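Local structure of 2-keto-3-deoxygluconate kinase (2AFB) at residues W264-F269 and H275-Y280; V268-Q273 and Q309-F314. The protein probably phosphorylates 2-keto-3-deoxygluconate as a sugar kinase of the pfkB family, within the ribokinase clan. All coordinates share one frame; numbering follows the deposited sequence.

Contact 1: residues W264-F269 and H275-Y280; sequences WSVMVF and HFSNRY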
ATOM      1  N   TRP A 264     -24.838 -21.356   1.004  1.00 27.69           N
ATOM      2  CA  TRP A 264     -25.464 -20.737  -0.175  1.00 27.49           C
ATOM      3  C   TRP A 264     -25.926 -21.793  -1.158  1.00 24.76           C
ATOM      4  O   TRP A 264     -25.168 -22.724  -1.509  1.00 24.34           O
ATOM      5  CB  TRP A 264     -24.448 -19.797  -0.834  1.00 26.66           C
ATOM      6  CG  TRP A 264     -24.834 -19.156  -2.119  1.00 26.42           C
ATOM      7  CD1 TRP A 264     -24.521 -19.603  -3.398  1.00 26.59           C
ATOM      8  CD2 TRP A 264     -25.605 -17.948  -2.294  1.00 22.51           C
ATOM      9  NE1 TRP A 264     -25.058 -18.730  -4.336  1.00 28.66           N
ATOM     10  CE2 TRP A 264     -25.719 -17.714  -3.683  1.00 25.79           C
ATOM     11  CE3 TRP A 264     -26.196 -17.031  -1.415  1.00 26.26           C
ATOM     12  CZ2 TRP A 264     -26.419 -16.593  -4.197  1.00 23.51           C
ATOM     13  CZ3 TRP A 264     -26.851 -15.938  -1.934  1.00 27.30           C
ATOM     14  CH2 TRP A 264     -26.958 -15.733  -3.309  1.00 25.37           C
ATOM     15  N   SER A 265     -27.152 -21.604  -1.637  1.00 24.91           N
ATOM     16  CA  SER A 265     -27.746 -22.486  -2.640  1.00 27.30           C
ATOM     17  C   SER A 265     -28.854 -21.724  -3.331  1.00 26.75           C
ATOM     18  O   SER A 265     -29.220 -20.631  -2.893  1.00 25.62           O
ATOM     19  CB  SER A 265     -28.303 -23.760  -2.008  1.00 27.11           C
ATOM     20  OG  SER A 265     -29.421 -23.457  -1.211  1.00 33.04           O
ATOM     21  N   VAL A 266     -29.358 -22.271  -4.428  1.00 25.70           N
ATOM     22  CA  VAL A 266     -30.442 -21.600  -5.181  1.00 26.81           C
ATOM     23  C   VAL A 266     -31.468 -22.578  -5.636  1.00 28.11           C
ATOM     24  O   VAL A 266     -31.244 -23.798  -5.567  1.00 26.81           O
ATOM     25  CB  VAL A 266     -29.923 -20.817  -6.426  1.00 23.91           C
ATOM     26  CG1 VAL A 266     -28.813 -19.840  -5.999  1.00 27.43           C
ATOM     27  CG2 VAL A 266     -29.444 -21.820  -7.582  1.00 26.64           C
HETATM   28  N   MSE A 267     -32.622 -22.037  -6.042  1.00 27.67           N
HETATM   29  CA  MSE A 267     -33.638 -22.831  -6.650  1.00 31.81           C
HETATM   30  C   MSE A 267     -34.060 -22.193  -7.945  1.00 27.02           C
HETATM   31  O   MSE A 267     -34.271 -20.994  -8.000  1.00 27.48           O
HETATM   32  CB  MSE A 267     -34.853 -22.947  -5.748  1.00 28.91           C
HETATM   33  CG  MSE A 267     -35.922 -23.878  -6.305  1.00 40.49           C
HETATM   34 SE   MSE A 267     -37.755 -23.380  -5.657  1.00 49.80          SE
HETATM   35  CE  MSE A 267     -37.870 -21.555  -6.429  1.00 48.39           C
ATOM     36  N   VAL A 268     -34.248 -23.014  -8.964  1.00 24.72           N
ATOM     37  CA  VAL A 268     -34.846 -22.548 -10.201  1.00 26.59           C
ATOM     38  C   VAL A 268     -36.128 -23.291 -10.356  1.00 25.01           C
ATOM     39  O   VAL A 268     -36.145 -24.513 -10.333  1.00 26.32           O
ATOM     40  CB  VAL A 268     -33.897 -22.780 -11.395  1.00 26.85           C
ATOM     41  CG1 VAL A 268     -34.613 -22.652 -12.727  1.00 29.56           C
ATOM     42  CG2 VAL A 268     -32.730 -21.800 -11.303  1.00 25.64           C
ATOM     43  N   PHE A 269     -37.220 -22.558 -10.542  1.00 25.73           N
ATOM     44  CA  PHE A 269     -38.543 -23.190 -10.756  1.00 23.01           C
ATOM     45  C   PHE A 269     -39.031 -22.887 -12.164  1.00 24.26           C
ATOM     46  O   PHE A 269     -39.222 -21.734 -12.515  1.00 22.92           O
ATOM     47  CB  PHE A 269     -39.548 -22.663  -9.730  1.00 23.39           C
ATOM     48  CG  PHE A 269     -40.927 -23.296  -9.806  1.00 23.14           C
ATOM     49  CD1 PHE A 269     -41.905 -22.769 -10.630  1.00 21.78           C
ATOM     50  CD2 PHE A 269     -41.248 -24.381  -9.001  1.00 18.51           C
ATOM     51  CE1 PHE A 269     -43.200 -23.335 -10.660  1.00 21.57           C
ATOM     52  CE2 PHE A 269     -42.503 -24.963  -9.028  1.00 26.17           C
ATOM     53  CZ  PHE A 269     -43.478 -24.454  -9.888  1.00 22.00           C
ATOM     54  N   HIS A 275     -36.033 -27.031  -8.840  1.00 26.02           N
ATOM     55  CA  HIS A 275     -34.711 -27.577  -9.062  1.00 24.83           C
ATOM     56  C   HIS A 275     -33.766 -26.905  -8.095  1.00 23.82           C
ATOM     57  O   HIS A 275     -33.498 -25.724  -8.261  1.00 23.63           O
ATOM     58  CB  HIS A 275     -34.279 -27.264 -10.497  1.00 25.05           C
ATOM     59  CG  HIS A 275     -35.153 -27.902 -11.508  1.00 26.00           C
ATOM     60  ND1 HIS A 275     -36.237 -27.251 -12.063  1.00 31.67           N
ATOM     61  CD2 HIS A 275     -35.182 -29.176 -11.986  1.00 26.17           C
ATOM     62  CE1 HIS A 275     -36.869 -28.084 -12.876  1.00 28.85           C
ATOM     63  NE2 HIS A 275     -36.249 -29.254 -12.851  1.00 29.31           N
ATOM     64  N   PHE A 276     -33.264 -27.652  -7.108  1.00 23.26           N
ATOM     65  CA  PHE A 276     -32.348 -27.137  -6.096  1.00 24.11           C
ATOM     66  C   PHE A 276     -30.909 -27.463  -6.448  1.00 27.27           C
ATOM     67  O   PHE A 276     -30.624 -28.576  -6.854  1.00 26.04           O
ATOM     68  CB  PHE A 276     -32.704 -27.687  -4.708  1.00 24.90           C
ATOM     69  CG  PHE A 276     -34.089 -27.286  -4.258  1.00 30.80           C
ATOM     70  CD1 PHE A 276     -34.306 -26.069  -3.607  1.00 27.15           C
ATOM     71  CD2 PHE A 276     -35.187 -28.088  -4.552  1.00 29.13           C
ATOM     72  CE1 PHE A 276     -35.600 -25.691  -3.221  1.00 30.24           C
ATOM     73  CE2 PHE A 276     -36.473 -27.701  -4.184  1.00 26.44           C
ATOM     74  CZ  PHE A 276     -36.675 -26.514  -3.521  1.00 23.85           C
ATOM     75  N   SER A 277     -30.022 -26.452  -6.346  1.00 27.31           N
ATOM     76  CA  SER A 277     -28.598 -26.646  -6.567  1.00 27.28           C
ATOM     77  C   SER A 277     -27.942 -27.340  -5.386  1.00 27.10           C
ATOM     78  O   SER A 277     -28.524 -27.510  -4.335  1.00 24.05           O
ATOM     79  CB  SER A 277     -27.897 -25.302  -6.748  1.00 27.26           C
ATOM     80  OG  SER A 277     -27.896 -24.521  -5.543  1.00 27.39           O
ATOM     81  N   ASN A 278     -26.683 -27.671  -5.562  1.00 28.40           N
ATOM     82  CA  ASN A 278     -25.812 -27.944  -4.458  1.00 28.93           C
ATOM     83  C   ASN A 278     -25.722 -26.730  -3.512  1.00 28.69           C
ATOM     84  O   ASN A 278     -25.860 -25.581  -3.927  1.00 26.19           O
ATOM     85  CB  ASN A 278     -24.441 -28.298  -5.014  1.00 33.23           C
ATOM     86  CG  ASN A 278     -23.547 -28.893  -3.977  1.00 43.42           C
ATOM     87  OD1 ASN A 278     -23.811 -29.987  -3.461  1.00 57.63           O
ATOM     88  ND2 ASN A 278     -22.482 -28.161  -3.623  1.00 58.00           N
ATOM     89  N   ARG A 279     -25.527 -27.028  -2.237  1.00 27.18           N
ATOM     90  CA  ARG A 279     -25.390 -26.071  -1.175  1.00 29.54           C
ATOM     91  C   ARG A 279     -23.925 -25.948  -0.769  1.00 25.92           C
ATOM     92  O   ARG A 279     -23.282 -26.912  -0.448  1.00 23.20           O
ATOM     93  CB  ARG A 279     -26.212 -26.543   0.018  1.00 31.39           C
ATOM     94  CG  ARG A 279     -26.295 -25.524   1.166  1.00 40.09           C
ATOM     95  CD  ARG A 279     -27.431 -25.925   2.119  1.00 42.59           C
ATOM     96  NE  ARG A 279     -27.260 -25.483   3.501  1.00 47.06           N
ATOM     97  CZ  ARG A 279     -26.574 -26.138   4.446  1.00 46.21           C
ATOM     98  NH1 ARG A 279     -25.877 -27.253   4.186  1.00 44.95           N
ATOM     99  NH2 ARG A 279     -26.540 -25.627   5.674  1.00 40.64           N
ATOM    100  N   TYR A 280     -23.415 -24.736  -0.759  1.00 28.20           N
ATOM    101  CA  TYR A 280     -21.988 -24.514  -0.544  1.00 26.78           C
ATOM    102  C   TYR A 280     -21.773 -23.837   0.804  1.00 26.37           C
ATOM    103  O   TYR A 280     -22.537 -22.968   1.211  1.00 26.14           O
ATOM    104  CB  TYR A 280     -21.430 -23.614  -1.652  1.00 23.89           C
ATOM    105  CG  TYR A 280     -21.546 -24.172  -3.049  1.00 28.75           C
ATOM    106  CD1 TYR A 280     -20.549 -25.004  -3.564  1.00 27.84           C
ATOM    107  CD2 TYR A 280     -22.632 -23.862  -3.864  1.00 22.51           C
ATOM    108  CE1 TYR A 280     -20.628 -25.531  -4.860  1.00 30.98           C
ATOM    109  CE2 TYR A 280     -22.713 -24.368  -5.163  1.00 24.60           C
ATOM    110  CZ  TYR A 280     -21.713 -25.212  -5.639  1.00 25.47           C
ATOM    111  OH  TYR A 280     -21.784 -25.735  -6.875  1.00 25.52           O
TER
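Met267 runs alongside Phe276 in the same direction on one face of an antiparallel hairpin. CG of the selenomethionine Met267 sits over the face of the Phe276 ring, nearer its rim than its middle, in a CH-pi contact 3.9 Å from the centroid. The chain runs CG anti to the backbone N (chi1 -175°) before bending at chi3, which leaves SE of Met267 oblique to the same ring in a Met-aromatic contact. On the face that carries Val268, His275 ND1 reaches Val268 O at 3.2 Å, with that oxygen at the ring edge and close to the ring plane. His275 N also reaches Val268 O, in a weak bond, and the carbonyl thus takes two donors from one residue, while Val268 N donates to His275 O. Farther along, the pairing slips by one residue between Met267 and Trp264. There Ser277 OG turns back between its own N and carbonyl carbon (chi1 67°), accepts a hydrogen bond from Val266 N at 2.9 Å and donates to Asn278 O at 2.8 Å. Ser277 N meets Val266 O at 3.0 Å, and beyond the slip Trp264 and Tyr280 resume as a hydrogen-bonded pair. An alanine in place of Ser277 is likely to leave Val266 N without its acceptor and the break in register less firmly held. Outward, Trp264 NE1 is held by Ser319 and Arg279 by Glu255. In this hairpin, which ends the large sheet within this chain, a serine hydroxyl thus substitutes for a backbone acceptor where the two ladders fall out of step.

Contact 2: residues V268-Q273 and Q309-F314; sequences VFENGQ and QKKAEF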
ATOM      1  N   VAL A 268     -34.248 -23.014  -8.964  1.00 24.72           N
ATOM      2  CA  VAL A 268     -34.846 -22.548 -10.201  1.00 26.59           C
ATOM      3  C   VAL A 268     -36.128 -23.291 -10.356  1.00 25.01           C
ATOM      4  O   VAL A 268     -36.145 -24.513 -10.333  1.00 26.32           O
ATOM      5  CB  VAL A 268     -33.897 -22.780 -11.395  1.00 26.85           C
ATOM      6  CG1 VAL A 268     -34.613 -22.652 -12.727  1.00 29.56           C
ATOM      7  CG2 VAL A 268     -32.730 -21.800 -11.303  1.00 25.64           C
ATOM      8  N   PHE A 269     -37.220 -22.558 -10.542  1.00 25.73           N
ATOM      9  CA  PHE A 269     -38.543 -23.190 -10.756  1.00 23.01           C
ATOM     10  C   PHE A 269     -39.031 -22.887 -12.164  1.00 24.26           C
ATOM     11  O   PHE A 269     -39.222 -21.734 -12.515  1.00 22.92           O
ATOM     12  CB  PHE A 269     -39.548 -22.663  -9.730  1.00 23.39           C
ATOM     13  CG  PHE A 269     -40.927 -23.296  -9.806  1.00 23.14           C
ATOM     14  CD1 PHE A 269     -41.905 -22.769 -10.630  1.00 21.78           C
ATOM     15  CD2 PHE A 269     -41.248 -24.381  -9.001  1.00 18.51           C
ATOM     16  CE1 PHE A 269     -43.200 -23.335 -10.660  1.00 21.57           C
ATOM     17  CE2 PHE A 269     -42.503 -24.963  -9.028  1.00 26.17           C
ATOM     18  CZ  PHE A 269     -43.478 -24.454  -9.888  1.00 22.00           C
ATOM     19  N   GLU A 270     -39.194 -23.920 -12.976  1.00 27.42           N
ATOM     20  CA  GLU A 270     -39.754 -23.760 -14.310  1.00 30.24           C
ATOM     21  C   GLU A 270     -40.408 -25.064 -14.741  1.00 29.19           C
ATOM     22  O   GLU A 270     -40.162 -26.110 -14.139  1.00 30.96           O
ATOM     23  CB  GLU A 270     -38.736 -23.189 -15.332  1.00 28.39           C
ATOM     24  CG  GLU A 270     -37.423 -23.889 -15.447  1.00 37.38           C
ATOM     25  CD  GLU A 270     -36.371 -23.163 -16.365  1.00 36.24           C
ATOM     26  OE1 GLU A 270     -36.300 -21.907 -16.427  1.00 33.59           O
ATOM     27  OE2 GLU A 270     -35.579 -23.880 -17.017  1.00 36.24           O
ATOM     28  N   ASN A 271     -41.274 -24.965 -15.743  1.00 28.76           N
ATOM     29  CA  ASN A 271     -42.140 -26.059 -16.206  1.00 28.64           C
ATOM     30  C   ASN A 271     -42.838 -26.767 -15.062  1.00 30.11           C
ATOM     31  O   ASN A 271     -42.957 -27.984 -15.066  1.00 31.44           O
ATOM     32  CB  ASN A 271     -41.363 -27.078 -17.062  1.00 29.17           C
ATOM     33  CG  ASN A 271     -40.548 -26.408 -18.186  1.00 34.14           C
ATOM     34  OD1 ASN A 271     -39.307 -26.487 -18.219  1.00 36.33           O
ATOM     35  ND2 ASN A 271     -41.245 -25.721 -19.084  1.00 35.71           N
ATOM     36  N   GLY A 272     -43.271 -25.988 -14.075  1.00 30.39           N
ATOM     37  CA  GLY A 272     -44.016 -26.503 -12.931  1.00 29.12           C
ATOM     38  C   GLY A 272     -43.209 -27.204 -11.869  1.00 30.22           C
ATOM     39  O   GLY A 272     -43.791 -27.820 -10.966  1.00 29.08           O
ATOM     40  N   GLN A 273     -41.879 -27.085 -11.929  1.00 30.14           N
ATOM     41  CA  GLN A 273     -41.023 -27.950 -11.106  1.00 29.20           C
ATOM     42  C   GLN A 273     -39.856 -27.246 -10.502  1.00 26.66           C
ATOM     43  O   GLN A 273     -39.160 -26.476 -11.180  1.00 22.88           O
ATOM     44  CB  GLN A 273     -40.500 -29.138 -11.910  1.00 30.12           C
ATOM     45  CG  GLN A 273     -41.588 -30.037 -12.488  1.00 34.84           C
ATOM     46  CD  GLN A 273     -42.369 -30.803 -11.418  1.00 44.09           C
ATOM     47  OE1 GLN A 273     -41.808 -31.240 -10.401  1.00 47.84           O
ATOM     48  NE2 GLN A 273     -43.671 -30.976 -11.650  1.00 44.18           N
ATOM     49  N   GLN A 309     -32.226 -28.049 -14.339  1.00 22.55           N
ATOM     50  CA  GLN A 309     -31.285 -28.432 -13.292  1.00 24.57           C
ATOM     51  C   GLN A 309     -29.934 -27.754 -13.526  1.00 25.47           C
ATOM     52  O   GLN A 309     -29.338 -27.186 -12.590  1.00 24.32           O
ATOM     53  CB  GLN A 309     -31.143 -29.961 -13.158  1.00 24.04           C
ATOM     54  CG  GLN A 309     -30.469 -30.409 -11.860  1.00 29.01           C
ATOM     55  CD  GLN A 309     -31.218 -29.942 -10.571  1.00 23.15           C
ATOM     56  OE1 GLN A 309     -32.430 -30.083 -10.468  1.00 35.58           O
ATOM     57  NE2 GLN A 309     -30.473 -29.383  -9.608  1.00 23.98           N
ATOM     58  N   LYS A 310     -29.475 -27.749 -14.772  1.00 24.63           N
ATOM     59  CA  LYS A 310     -28.195 -27.132 -15.072  1.00 27.45           C
ATOM     60  C   LYS A 310     -28.237 -25.650 -14.848  1.00 24.24           C
ATOM     61  O   LYS A 310     -27.251 -25.056 -14.418  1.00 23.92           O
ATOM     62  CB  LYS A 310     -27.687 -27.475 -16.489  1.00 28.20           C
ATOM     63  CG  LYS A 310     -26.488 -26.624 -16.892  1.00 28.29           C
ATOM     64  CD  LYS A 310     -25.930 -26.975 -18.232  1.00 35.01           C
ATOM     65  CE  LYS A 310     -24.384 -26.848 -18.278  1.00 36.92           C
ATOM     66  NZ  LYS A 310     -23.912 -25.553 -18.633  1.00 44.50           N
ATOM     67  N   LYS A 311     -29.371 -25.019 -15.108  1.00 27.80           N
ATOM     68  CA  LYS A 311     -29.504 -23.606 -14.779  1.00 28.81           C
ATOM     69  C   LYS A 311     -29.262 -23.341 -13.294  1.00 25.29           C
ATOM     70  O   LYS A 311     -28.697 -22.319 -12.932  1.00 23.36           O
ATOM     71  CB  LYS A 311     -30.910 -23.076 -15.068  1.00 29.87           C
ATOM     72  CG  LYS A 311     -31.156 -22.704 -16.470  1.00 35.76           C
ATOM     73  CD  LYS A 311     -32.535 -22.070 -16.638  1.00 35.85           C
ATOM     74  CE  LYS A 311     -33.035 -22.298 -18.059  1.00 34.90           C
ATOM     75  NZ  LYS A 311     -34.009 -21.266 -18.425  1.00 33.66           N
ATOM     76  N   ALA A 312     -29.773 -24.225 -12.446  1.00 25.02           N
ATOM     77  CA  ALA A 312     -29.631 -24.056 -11.012  1.00 24.16           C
ATOM     78  C   ALA A 312     -28.195 -24.291 -10.597  1.00 26.16           C
ATOM     79  O   ALA A 312     -27.662 -23.502  -9.833  1.00 24.33           O
ATOM     80  CB  ALA A 312     -30.561 -24.985 -10.232  1.00 23.53           C
ATOM     81  N   GLU A 313     -27.566 -25.347 -11.099  1.00 25.52           N
ATOM     82  CA  GLU A 313     -26.214 -25.678 -10.655  1.00 25.88           C
ATOM     83  C   GLU A 313     -25.227 -24.622 -11.124  1.00 26.44           C
ATOM     84  O   GLU A 313     -24.382 -24.178 -10.338  1.00 26.26           O
ATOM     85  CB  GLU A 313     -25.747 -27.054 -11.152  1.00 23.57           C
ATOM     86  CG  GLU A 313     -26.525 -28.243 -10.651  1.00 29.33           C
ATOM     87  CD  GLU A 313     -26.571 -28.416  -9.114  1.00 35.01           C
ATOM     88  OE1 GLU A 313     -25.814 -27.748  -8.331  1.00 30.42           O
ATOM     89  OE2 GLU A 313     -27.387 -29.274  -8.697  1.00 39.41           O
ATOM     90  N   PHE A 314     -25.344 -24.222 -12.393  1.00 26.61           N
ATOM     91  CA  PHE A 314     -24.468 -23.224 -12.983  1.00 25.10           C
ATOM     92  C   PHE A 314     -24.607 -21.891 -12.234  1.00 24.44           C
ATOM     93  O   PHE A 314     -23.614 -21.254 -11.860  1.00 22.21           O
ATOM     94  CB  PHE A 314     -24.820 -23.017 -14.451  1.00 24.67           C
ATOM     95  CG  PHE A 314     -23.877 -22.106 -15.181  1.00 20.56           C
ATOM     96  CD1 PHE A 314     -22.757 -22.631 -15.847  1.00 21.60           C
ATOM     97  CD2 PHE A 314     -24.138 -20.741 -15.268  1.00 24.74           C
ATOM     98  CE1 PHE A 314     -21.907 -21.793 -16.525  1.00 25.79           C
ATOM     99  CE2 PHE A 314     -23.277 -19.911 -15.940  1.00 29.34           C
ATOM    100  CZ  PHE A 314     -22.176 -20.439 -16.584  1.00 24.44           C
TER
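Strand 268-270 and helix 309-314 run nearly antiparallel, their axes 161° apart and 8.4 Å at closest approach, with Val268 facing Ala312 at a CA-CA separation of 5.5 Å. Val268 touches the helix chiefly at Ala312 through its CG2 branch: CG2 lies 3.8 Å from Ala312 CA and 4.0 Å from Ala312 CB. Its first torsion sets CG1 anti to the backbone N (chi1 165°) and leaves CG2 beside that N, where it meets the helix. The small methyl of Ala312 probably allows this close approach. Two residues on, the side chain of Lys311, stretched out from CG, meets the outstretched Glu270 nearly perpendicularly. Lys311 NZ gives a hydrogen-bonded salt bridge to Glu270 OE1 at 3.1 Å, received on the syn lone pair of that oxygen. Lys311 CE also passes 3.2 Å from Glu270 OE2, so the end of the lysine lies against both carboxylate oxygens. Second-shell hydroxyls fix this pair: Ser308 binds Glu270 OE2, Thr248 binds Glu270 OE1, and Ser302 takes a bond from Lys311 NZ. Leu298 of helix 290-304 packs against both Val268 and Lys311. Just past Glu270 the chain reverses through a type I' turn, closed by Glu270 N to Gln273 O and Gln273 N to Glu270 O. A strand thus packs against a helix of the alpha/beta core expected of a ribokinase-like fold, and mutual neutralisation of the two buried charges probably favours both staying ionised.

Following the chain, strand 261-270 comes first and serves both contacts, which share Val268 and Phe269. Contact 1 closes the short hairpin, returning at once through the turn at 270-273 into strand 273-283. Contact 2 closes a much longer excursion, from the same strand through the rest of the hairpin and helix 290-304 to helix 308-322. The Val268-His275 pair nests within the arc from Val268 to Ala312, while the pairs that begin earlier, from Trp264 to Met267, cross it. Helix 308-322 also reaches the second hairpin strand: Gln309 NE2 probably bonds to Phe276 O and Glu313 OE1 to Asn278 N, both at 2.9 Å. Together the contacts fasten the hairpin that ends the large sheet within this chain to the helix packed on it.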